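Local coordinates for protein EpsJ (Vibrio vulnificus, PDB 2RET) that is a pseudopilin that pairs with EpsI in a binary complex and probably helps build the pseudopilus of the type 2 secretion system, at residues 35-40 against 49-54; 68-73 against 86-91. One frame throughout, in Å; residues are numbered along the deposited sequence.

Contact 1 of 2, residues 35-40 against 49-54; sequences IALRQT and KKLLHW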
ATOM      1  N   ILE B  35     -15.598  -5.177  -4.121  1.00 14.28           N
ATOM      2  CA  ILE B  35     -16.579  -4.218  -3.594  1.00 14.66           C
ATOM      3  C   ILE B  35     -15.853  -3.084  -2.860  1.00 14.03           C
ATOM      4  O   ILE B  35     -14.948  -3.338  -2.065  1.00 13.64           O
ATOM      5  CB  ILE B  35     -17.607  -4.894  -2.625  1.00 14.52           C
ATOM      6  CG1 ILE B  35     -18.449  -5.917  -3.395  1.00 16.75           C
ATOM      7  CG2 ILE B  35     -18.543  -3.841  -1.961  1.00 14.15           C
ATOM      8  CD1 ILE B  35     -19.642  -6.522  -2.569  1.00 18.90           C
ATOM      9  N   ALA B  36     -16.273  -1.845  -3.120  1.00 12.90           N
ATOM     10  CA  ALA B  36     -15.599  -0.680  -2.577  1.00 11.70           C
ATOM     11  C   ALA B  36     -16.450   0.028  -1.499  1.00 11.01           C
ATOM     12  O   ALA B  36     -17.677   0.111  -1.590  1.00 11.03           O
ATOM     13  CB  ALA B  36     -15.192   0.280  -3.711  1.00 11.06           C
ATOM     14  N   LEU B  37     -15.758   0.501  -0.470  1.00 10.53           N
ATOM     15  CA  LEU B  37     -16.296   1.319   0.601  1.00 10.36           C
ATOM     16  C   LEU B  37     -16.528   2.729   0.064  1.00  9.69           C
ATOM     17  O   LEU B  37     -15.784   3.659   0.342  1.00 10.24           O
ATOM     18  CB  LEU B  37     -15.326   1.297   1.799  1.00 10.75           C
ATOM     19  CG  LEU B  37     -15.866   1.715   3.174  1.00 11.89           C
ATOM     20  CD1 LEU B  37     -17.048   0.863   3.563  1.00 11.10           C
ATOM     21  CD2 LEU B  37     -14.726   1.636   4.226  1.00 11.24           C
ATOM     22  N   ARG B  38     -17.588   2.863  -0.726  0.50  9.35           N
ATOM     23  CA  ARG B  38     -17.905   4.094  -1.454  0.50  8.96           C
ATOM     24  C   ARG B  38     -19.419   4.126  -1.625  0.50  8.78           C
ATOM     25  O   ARG B  38     -19.997   3.237  -2.240  0.50  8.33           O
ATOM     26  CB  ARG B  38     -17.148   4.122  -2.804  0.50  8.58           C
ATOM     27  CG  ARG B  38     -17.665   5.066  -3.917  0.50  7.45           C
ATOM     28  CD  ARG B  38     -17.730   6.521  -3.491  0.50  7.16           C
ATOM     29  NE  ARG B  38     -17.373   7.490  -4.545  0.50  6.00           N
ATOM     30  CZ  ARG B  38     -18.228   8.213  -5.275  0.50  4.96           C
ATOM     31  NH1 ARG B  38     -19.541   8.085  -5.129  0.50  4.41           N
ATOM     32  NH2 ARG B  38     -17.759   9.078  -6.175  0.50  3.44           N
ATOM     33  N   GLN B  39     -20.058   5.122  -1.030  1.00  9.14           N
ATOM     34  CA  GLN B  39     -21.512   5.268  -1.127  1.00 10.13           C
ATOM     35  C   GLN B  39     -21.931   5.739  -2.525  1.00 11.37           C
ATOM     36  O   GLN B  39     -21.230   6.536  -3.158  1.00 11.06           O
ATOM     37  CB  GLN B  39     -22.020   6.259  -0.092  1.00 10.15           C
ATOM     38  CG  GLN B  39     -22.090   5.689   1.302  1.00  9.82           C
ATOM     39  CD  GLN B  39     -22.406   6.743   2.335  1.00  9.82           C
ATOM     40  OE1 GLN B  39     -22.202   7.919   2.100  1.00 10.96           O
ATOM     41  NE2 GLN B  39     -22.897   6.324   3.488  1.00 11.18           N
ATOM     42  N   THR B  40     -23.076   5.233  -2.987  1.00 12.44           N
ATOM     43  CA  THR B  40     -23.621   5.556  -4.303  1.00 13.28           C
ATOM     44  C   THR B  40     -25.080   6.015  -4.127  1.00 14.95           C
ATOM     45  O   THR B  40     -25.751   5.622  -3.171  1.00 14.54           O
ATOM     46  CB  THR B  40     -23.471   4.344  -5.270  1.00 13.36           C
ATOM     47  OG1 THR B  40     -23.670   3.111  -4.563  1.00 12.71           O
ATOM     48  CG2 THR B  40     -22.065   4.296  -5.823  1.00 12.38           C
ATOM     49  N   LYS B  49     -27.805   8.280  -0.167  1.00 21.30           N
ATOM     50  CA  LYS B  49     -26.777   7.391  -0.697  1.00 20.98           C
ATOM     51  C   LYS B  49     -26.792   6.106   0.106  1.00 19.90           C
ATOM     52  O   LYS B  49     -27.266   6.098   1.236  1.00 20.12           O
ATOM     53  CB  LYS B  49     -25.389   8.039  -0.597  1.00 21.18           C
ATOM     54  CG  LYS B  49     -25.356   9.530  -0.883  1.00 22.90           C
ATOM     55  CD  LYS B  49     -23.930  10.079  -0.973  1.00 25.46           C
ATOM     56  CE  LYS B  49     -23.255   9.723  -2.304  1.00 27.00           C
ATOM     57  NZ  LYS B  49     -22.294  10.800  -2.737  1.00 28.66           N
ATOM     58  N   LYS B  50     -26.277   5.032  -0.483  1.00 18.67           N
ATOM     59  CA  LYS B  50     -26.057   3.759   0.218  1.00 17.68           C
ATOM     60  C   LYS B  50     -24.733   3.127  -0.215  1.00 17.07           C
ATOM     61  O   LYS B  50     -24.267   3.316  -1.332  1.00 14.77           O
ATOM     62  CB  LYS B  50     -27.184   2.751  -0.048  1.00 17.41           C
ATOM     63  CG  LYS B  50     -28.560   3.077   0.520  1.00 18.08           C
ATOM     64  CD  LYS B  50     -29.544   1.947   0.200  1.00 18.79           C
ATOM     65  CE  LYS B  50     -30.988   2.330   0.469  1.00 21.77           C
ATOM     66  NZ  LYS B  50     -31.540   3.431  -0.412  1.00 22.93           N
ATOM     67  N   LEU B  51     -24.153   2.361   0.701  1.00 17.97           N
ATOM     68  CA  LEU B  51     -23.043   1.458   0.398  1.00 18.48           C
ATOM     69  C   LEU B  51     -23.471   0.269  -0.519  1.00 18.55           C
ATOM     70  O   LEU B  51     -22.843   0.026  -1.538  1.00 19.38           O
ATOM     71  CB  LEU B  51     -22.419   0.955   1.695  1.00 18.02           C
ATOM     72  CG  LEU B  51     -21.297   1.824   2.243  1.00 18.97           C
ATOM     73  CD1 LEU B  51     -20.861   1.258   3.599  1.00 16.42           C
ATOM     74  CD2 LEU B  51     -20.106   1.942   1.245  1.00 17.51           C
ATOM     75  N   LEU B  52     -24.528  -0.446  -0.130  1.00 19.14           N
ATOM     76  CA  LEU B  52     -25.094  -1.584  -0.896  1.00 19.10           C
ATOM     77  C   LEU B  52     -26.593  -1.352  -1.089  1.00 17.69           C
ATOM     78  O   LEU B  52     -27.306  -1.099  -0.130  1.00 18.28           O
ATOM     79  CB  LEU B  52     -24.932  -2.945  -0.197  1.00 19.65           C
ATOM     80  CG  LEU B  52     -23.556  -3.615  -0.008  1.00 22.55           C
ATOM     81  CD1 LEU B  52     -23.591  -4.559   1.212  1.00 23.97           C
ATOM     82  CD2 LEU B  52     -23.110  -4.371  -1.233  1.00 26.21           C
ATOM     83  N   HIS B  53     -27.043  -1.441  -2.336  1.00 15.86           N
ATOM     84  CA  HIS B  53     -28.436  -1.281  -2.672  1.00 15.17           C
ATOM     85  C   HIS B  53     -28.952  -2.687  -2.974  1.00 14.09           C
ATOM     86  O   HIS B  53     -28.353  -3.423  -3.726  1.00 11.85           O
ATOM     87  CB  HIS B  53     -28.625  -0.359  -3.899  1.00 14.37           C
ATOM     88  CG  HIS B  53     -27.920   0.957  -3.794  1.00 14.68           C
ATOM     89  ND1 HIS B  53     -28.566   2.134  -3.456  1.00 16.60           N
ATOM     90  CD2 HIS B  53     -26.621   1.282  -3.985  1.00 13.87           C
ATOM     91  CE1 HIS B  53     -27.691   3.119  -3.456  1.00 17.16           C
ATOM     92  NE2 HIS B  53     -26.505   2.627  -3.776  1.00 15.50           N
ATOM     93  N   TRP B  54     -30.070  -3.022  -2.363  1.00 13.73           N
ATOM     94  CA  TRP B  54     -30.603  -4.381  -2.363  1.00 14.48           C
ATOM     95  C   TRP B  54     -32.116  -4.299  -2.142  1.00 14.46           C
ATOM     96  O   TRP B  54     -32.572  -4.011  -1.045  1.00 14.77           O
ATOM     97  CB  TRP B  54     -29.955  -5.247  -1.280  1.00 13.45           C
ATOM     98  CG  TRP B  54     -30.603  -6.619  -1.122  1.00 12.51           C
ATOM     99  CD1 TRP B  54     -31.251  -7.108  -0.001  1.00 13.67           C
ATOM    100  CD2 TRP B  54     -30.649  -7.668  -2.086  1.00  9.34           C
ATOM    101  NE1 TRP B  54     -31.696  -8.390  -0.229  1.00 11.93           N
ATOM    102  CE2 TRP B  54     -31.340  -8.755  -1.500  1.00 10.34           C
ATOM    103  CE3 TRP B  54     -30.194  -7.793  -3.396  1.00 13.11           C
ATOM    104  CZ2 TRP B  54     -31.586  -9.927  -2.180  1.00 11.79           C
ATOM    105  CZ3 TRP B  54     -30.410  -8.962  -4.063  1.00 13.46           C
ATOM    106  CH2 TRP B  54     -31.099 -10.024  -3.461  1.00 13.62           C
TER
HETATM  107  O   HOH W   1     -20.324  -0.446  -2.349  1.00 32.46           O
HETATM  108  O   HOH W   2     -22.117   1.724  -3.307  1.00 21.90           O

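Contact 2 of 2, residues 68-73 against 86-91; sequences FARLGW and TKVGYR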
ATOM      1  N   PHE B  68     -23.787  -1.740  -6.256  1.00 18.08           N
ATOM      2  CA  PHE B  68     -22.661  -1.339  -5.420  1.00 18.02           C
ATOM      3  C   PHE B  68     -21.491  -0.718  -6.226  1.00 18.34           C
ATOM      4  O   PHE B  68     -21.375  -0.897  -7.445  1.00 18.00           O
ATOM      5  CB  PHE B  68     -22.178  -2.536  -4.560  1.00 18.52           C
ATOM      6  CG  PHE B  68     -21.827  -3.785  -5.357  1.00 18.16           C
ATOM      7  CD1 PHE B  68     -22.766  -4.805  -5.537  1.00 19.18           C
ATOM      8  CD2 PHE B  68     -20.552  -3.960  -5.895  1.00 18.84           C
ATOM      9  CE1 PHE B  68     -22.448  -5.957  -6.251  1.00 18.60           C
ATOM     10  CE2 PHE B  68     -20.218  -5.104  -6.603  1.00 18.64           C
ATOM     11  CZ  PHE B  68     -21.148  -6.100  -6.792  1.00 20.17           C
ATOM     12  N   ALA B  69     -20.629   0.020  -5.526  1.00 18.72           N
ATOM     13  CA  ALA B  69     -19.367   0.541  -6.102  1.00 18.40           C
ATOM     14  C   ALA B  69     -18.330  -0.563  -6.091  1.00 18.52           C
ATOM     15  O   ALA B  69     -18.326  -1.390  -5.217  1.00 18.20           O
ATOM     16  CB  ALA B  69     -18.894   1.763  -5.304  1.00 18.01           C
ATOM     17  N   ARG B  70     -17.461  -0.627  -7.094  1.00 20.19           N
ATOM     18  CA  ARG B  70     -16.379  -1.572  -7.042  1.00 20.81           C
ATOM     19  C   ARG B  70     -15.059  -0.938  -7.503  1.00 21.00           C
ATOM     20  O   ARG B  70     -15.084   0.036  -8.281  1.00 20.62           O
ATOM     21  CB  ARG B  70     -16.728  -2.851  -7.845  1.00 22.16           C
ATOM     22  CG  ARG B  70     -16.936  -2.680  -9.342  1.00 22.29           C
ATOM     23  CD  ARG B  70     -16.598  -3.948 -10.089  1.00 22.34           C
ATOM     24  NE  ARG B  70     -15.179  -4.127 -10.174  1.00 23.67           N
ATOM     25  CZ  ARG B  70     -14.515  -4.879 -11.061  1.00 23.31           C
ATOM     26  NH1 ARG B  70     -15.109  -5.632 -11.977  1.00 23.04           N
ATOM     27  NH2 ARG B  70     -13.205  -4.904 -10.989  1.00 20.06           N
ATOM     28  N   LEU B  71     -13.932  -1.474  -7.004  1.00 19.87           N
ATOM     29  CA  LEU B  71     -12.615  -1.166  -7.563  1.00 20.69           C
ATOM     30  C   LEU B  71     -12.579  -1.636  -9.017  1.00 19.42           C
ATOM     31  O   LEU B  71     -12.666  -2.823  -9.289  1.00 19.79           O
ATOM     32  CB  LEU B  71     -11.448  -1.800  -6.744  1.00 20.75           C
ATOM     33  CG  LEU B  71     -10.019  -1.531  -7.299  1.00 24.33           C
ATOM     34  CD1 LEU B  71      -9.683  -0.028  -7.536  1.00 25.97           C
ATOM     35  CD2 LEU B  71      -8.908  -2.178  -6.421  1.00 25.79           C
ATOM     36  N   GLY B  72     -12.519  -0.701  -9.950  1.00 18.46           N
ATOM     37  CA  GLY B  72     -12.392  -1.021 -11.372  1.00 18.35           C
ATOM     38  C   GLY B  72     -10.961  -1.331 -11.783  1.00 17.96           C
ATOM     39  O   GLY B  72     -10.707  -2.322 -12.461  1.00 18.00           O
ATOM     40  N   TRP B  73     -10.021  -0.505 -11.334  1.00 18.11           N
ATOM     41  CA  TRP B  73      -8.577  -0.691 -11.578  1.00 18.04           C
ATOM     42  C   TRP B  73      -7.703   0.304 -10.757  1.00 18.11           C
ATOM     43  O   TRP B  73      -8.205   1.302 -10.261  1.00 16.38           O
ATOM     44  CB  TRP B  73      -8.230  -0.538 -13.072  1.00 18.10           C
ATOM     45  CG  TRP B  73      -8.714   0.728 -13.719  1.00 17.92           C
ATOM     46  CD1 TRP B  73      -8.083   1.929 -13.730  1.00 19.40           C
ATOM     47  CD2 TRP B  73      -9.904   0.896 -14.506  1.00 19.43           C
ATOM     48  NE1 TRP B  73      -8.811   2.850 -14.436  1.00 19.42           N
ATOM     49  CE2 TRP B  73      -9.944   2.247 -14.916  1.00 19.33           C
ATOM     50  CE3 TRP B  73     -10.948   0.035 -14.892  1.00 20.59           C
ATOM     51  CZ2 TRP B  73     -10.980   2.774 -15.688  1.00 18.45           C
ATOM     52  CZ3 TRP B  73     -11.997   0.563 -15.662  1.00 21.20           C
ATOM     53  CH2 TRP B  73     -11.991   1.931 -16.058  1.00 19.42           C
ATOM     54  N   THR B  86     -15.680   2.132 -10.064  1.00 17.14           N
ATOM     55  CA  THR B  86     -16.788   2.025 -11.022  1.00 17.09           C
ATOM     56  C   THR B  86     -18.021   1.569 -10.269  1.00 17.23           C
ATOM     57  O   THR B  86     -18.003   1.463  -9.059  1.00 16.88           O
ATOM     58  CB  THR B  86     -16.466   1.028 -12.159  1.00 18.16           C
ATOM     59  OG1 THR B  86     -16.189  -0.267 -11.602  1.00 15.56           O
ATOM     60  CG2 THR B  86     -15.266   1.548 -13.034  1.00 15.85           C
ATOM     61  N   LYS B  87     -19.124   1.339 -10.956  1.00 18.14           N
ATOM     62  CA  LYS B  87     -20.359   0.942 -10.268  1.00 18.30           C
ATOM     63  C   LYS B  87     -20.974  -0.187 -11.085  1.00 18.69           C
ATOM     64  O   LYS B  87     -20.916  -0.155 -12.315  1.00 18.49           O
ATOM     65  CB  LYS B  87     -21.279   2.161 -10.129  1.00 19.16           C
ATOM     66  CG  LYS B  87     -22.618   1.925  -9.464  1.00 19.95           C
ATOM     67  CD  LYS B  87     -23.352   3.197  -9.232  1.00 22.56           C
ATOM     68  CE  LYS B  87     -24.005   3.758 -10.468  1.00 23.49           C
ATOM     69  NZ  LYS B  87     -24.564   5.096 -10.147  1.00 21.50           N
ATOM     70  N   VAL B  88     -21.455  -1.226 -10.402  1.00 17.94           N
ATOM     71  CA  VAL B  88     -22.023  -2.404 -11.052  1.00 17.61           C
ATOM     72  C   VAL B  88     -23.348  -2.822 -10.343  1.00 16.63           C
ATOM     73  O   VAL B  88     -23.548  -2.553  -9.182  1.00 16.92           O
ATOM     74  CB  VAL B  88     -21.049  -3.617 -11.041  1.00 17.93           C
ATOM     75  CG1 VAL B  88     -19.713  -3.240 -11.657  1.00 17.20           C
ATOM     76  CG2 VAL B  88     -20.894  -4.165  -9.632  1.00 18.20           C
ATOM     77  N   GLY B  89     -24.243  -3.464 -11.066  1.00 16.29           N
ATOM     78  CA  GLY B  89     -25.376  -4.124 -10.441  1.00 15.91           C
ATOM     79  C   GLY B  89     -25.793  -5.409 -11.121  1.00 15.63           C
ATOM     80  O   GLY B  89     -25.317  -5.740 -12.169  1.00 15.60           O
ATOM     81  N   TYR B  90     -26.669  -6.166 -10.473  1.00 16.22           N
ATOM     82  CA  TYR B  90     -27.170  -7.423 -11.040  1.00 16.27           C
ATOM     83  C   TYR B  90     -28.694  -7.402 -10.900  1.00 15.88           C
ATOM     84  O   TYR B  90     -29.238  -6.834  -9.946  1.00 14.94           O
ATOM     85  CB  TYR B  90     -26.564  -8.652 -10.319  1.00 16.03           C
ATOM     86  CG  TYR B  90     -25.108  -8.911 -10.642  1.00 14.76           C
ATOM     87  CD1 TYR B  90     -24.087  -8.138 -10.099  1.00 15.82           C
ATOM     88  CD2 TYR B  90     -24.751  -9.909 -11.539  1.00 16.71           C
ATOM     89  CE1 TYR B  90     -22.757  -8.379 -10.442  1.00 15.43           C
ATOM     90  CE2 TYR B  90     -23.454 -10.137 -11.864  1.00 16.32           C
ATOM     91  CZ  TYR B  90     -22.463  -9.380 -11.317  1.00 12.73           C
ATOM     92  OH  TYR B  90     -21.177  -9.673 -11.674  1.00 16.13           O
ATOM     93  N   ARG B  91     -29.361  -7.986 -11.868  1.00 15.92           N
ATOM     94  CA  ARG B  91     -30.814  -8.096 -11.839  1.00 17.43           C
ATOM     95  C   ARG B  91     -31.244  -9.283 -12.667  1.00 17.44           C
ATOM     96  O   ARG B  91     -30.439  -9.825 -13.448  1.00 18.14           O
ATOM     97  CB  ARG B  91     -31.425  -6.830 -12.424  1.00 17.91           C
ATOM     98  CG  ARG B  91     -31.035  -6.622 -13.841  1.00 18.52           C
ATOM     99  CD  ARG B  91     -31.727  -5.490 -14.450  1.00 21.30           C
ATOM    100  NE  ARG B  91     -31.585  -5.532 -15.899  1.00 24.46           N
ATOM    101  CZ  ARG B  91     -31.505  -4.450 -16.671  1.00 29.40           C
ATOM    102  NH1 ARG B  91     -31.550  -3.230 -16.144  1.00 30.91           N
ATOM    103  NH2 ARG B  91     -31.376  -4.581 -17.982  1.00 31.13           N
TER

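Contact 1 of 2, residues 35-40 against 49-54
The imidazole of His53 carries the methylene CB of Lys50 on one face, set toward the rim of the ring, while its edge meets Thr40. There NE2 and Thr40 OG1 share a hydrogen bond of 3.0 Å. The pair lies at the edge of the larger antiparallel sheet of this pseudopilin, where the short strand 40-41 runs beside strand 49-56. Thr40 and Lys50 form an antiparallel hydrogen-bonded pair: Thr40 N reaches Lys50 O at 2.8 Å, from above the carbonyl plane, and Lys50 N returns the bond to Thr40 O, in the carbonyl plane and nearly straight (165° at the hydrogen). The Thr40 hydroxyl takes the crowded position between backbone N and carbonyl carbon (chi1 37°), which turns it to the histidine.

Before Thr40 the chain is irregular, with an inverse gamma turn centred on Leu37, and contact passes to side chains and water. The aliphatic chain of Gln39 crosses that of Lys49 at about a right angle, CB to CB at 3.8 Å, while Gln39 NE2 bonds to Glu142 O. Leu51 sends CD1 obliquely against CD1 of Leu37, and its other methyl, CD2, lies 3.3 Å from Arg38 N. The guanidinium of Arg38 bonds in its own plane to the neighbouring carbonyl of Gln39 and has Asp106 as a salt-bridge partner. Two waters bridge the segments: one links Ala36 O with Leu51 O, and the other joins Arg38 O, Thr40 OG1 and Leu51 O, lying 2.6 Å from Leu51 O.

Contact 2 of 2, residues 68-73 against 86-91
A beta hairpin made by strands 64-74 and 79-93 forms the middle of the larger antiparallel sheet, and the rungs near its turn illustrate how regular pairing gives way to a classic beta bulge. Phe68 with Val88 and Arg70 with Thr86 are hydrogen-bonded pairs; Ala69 with Lys87, between them, is a non-hydrogen-bonded pair whose CA atoms come within 4.3 Å. Both bonds of the first rung run nearly along their C=O axes, Phe68 N to Val88 O and Val88 N to Phe68 O each measuring 3.0 Å. In the next rung the two differ: Thr86 N lies nearly on the axis of Arg70 O, whereas Arg70 N approaches Thr86 O from above the carbonyl plane.

The face bearing Phe68, Arg70, Thr86 and Val88 turns to helix 10-32. Phe68 holds its ring in the crowded position between backbone N and carbonyl carbon (chi1 55°), and Val88 sets CG2 over one face of it, tightly, at 3.2 Å from CE2. The other methyl, CG1, packs on Arg70 CD at 3.6 Å. Arg70 runs side by side with Thr86, CG against OG1, then bends at chi3 (-75°) so that NE and NH2 grip Leu71 O side-on, with the oxygen close to the guanidinium plane. Its NH1 forms a salt bridge with Asp31 of the helix. Past this rung Gly72 and Trp73 together face Glu84, making the bulge, and the indole reaches back obliquely until CZ3 lies 4.3 Å from Thr86 CG2.

The two contacts come in series along the chain, contact 1 closing before contact 2 opens, with centres about 9 Å apart. Both belong to the larger antiparallel sheet, in which strand 49-56 of contact 1 neighbours strand 64-74 of contact 2; the strands of this sheet follow chain order from edge strand 40-41 across to 114-119. They also meet directly. Ala36 N probably donates a hydrogen bond to Ala69 O (3.0 Å), Ile35 CG1 packs against Phe68 CE2, and Thr40 CG2 touches Lys87 CD. The chain leaving helix 10-32 is thereby laid along the hairpin before it enters the sheet, joining the long helix to the sheet of this pilin-like fold.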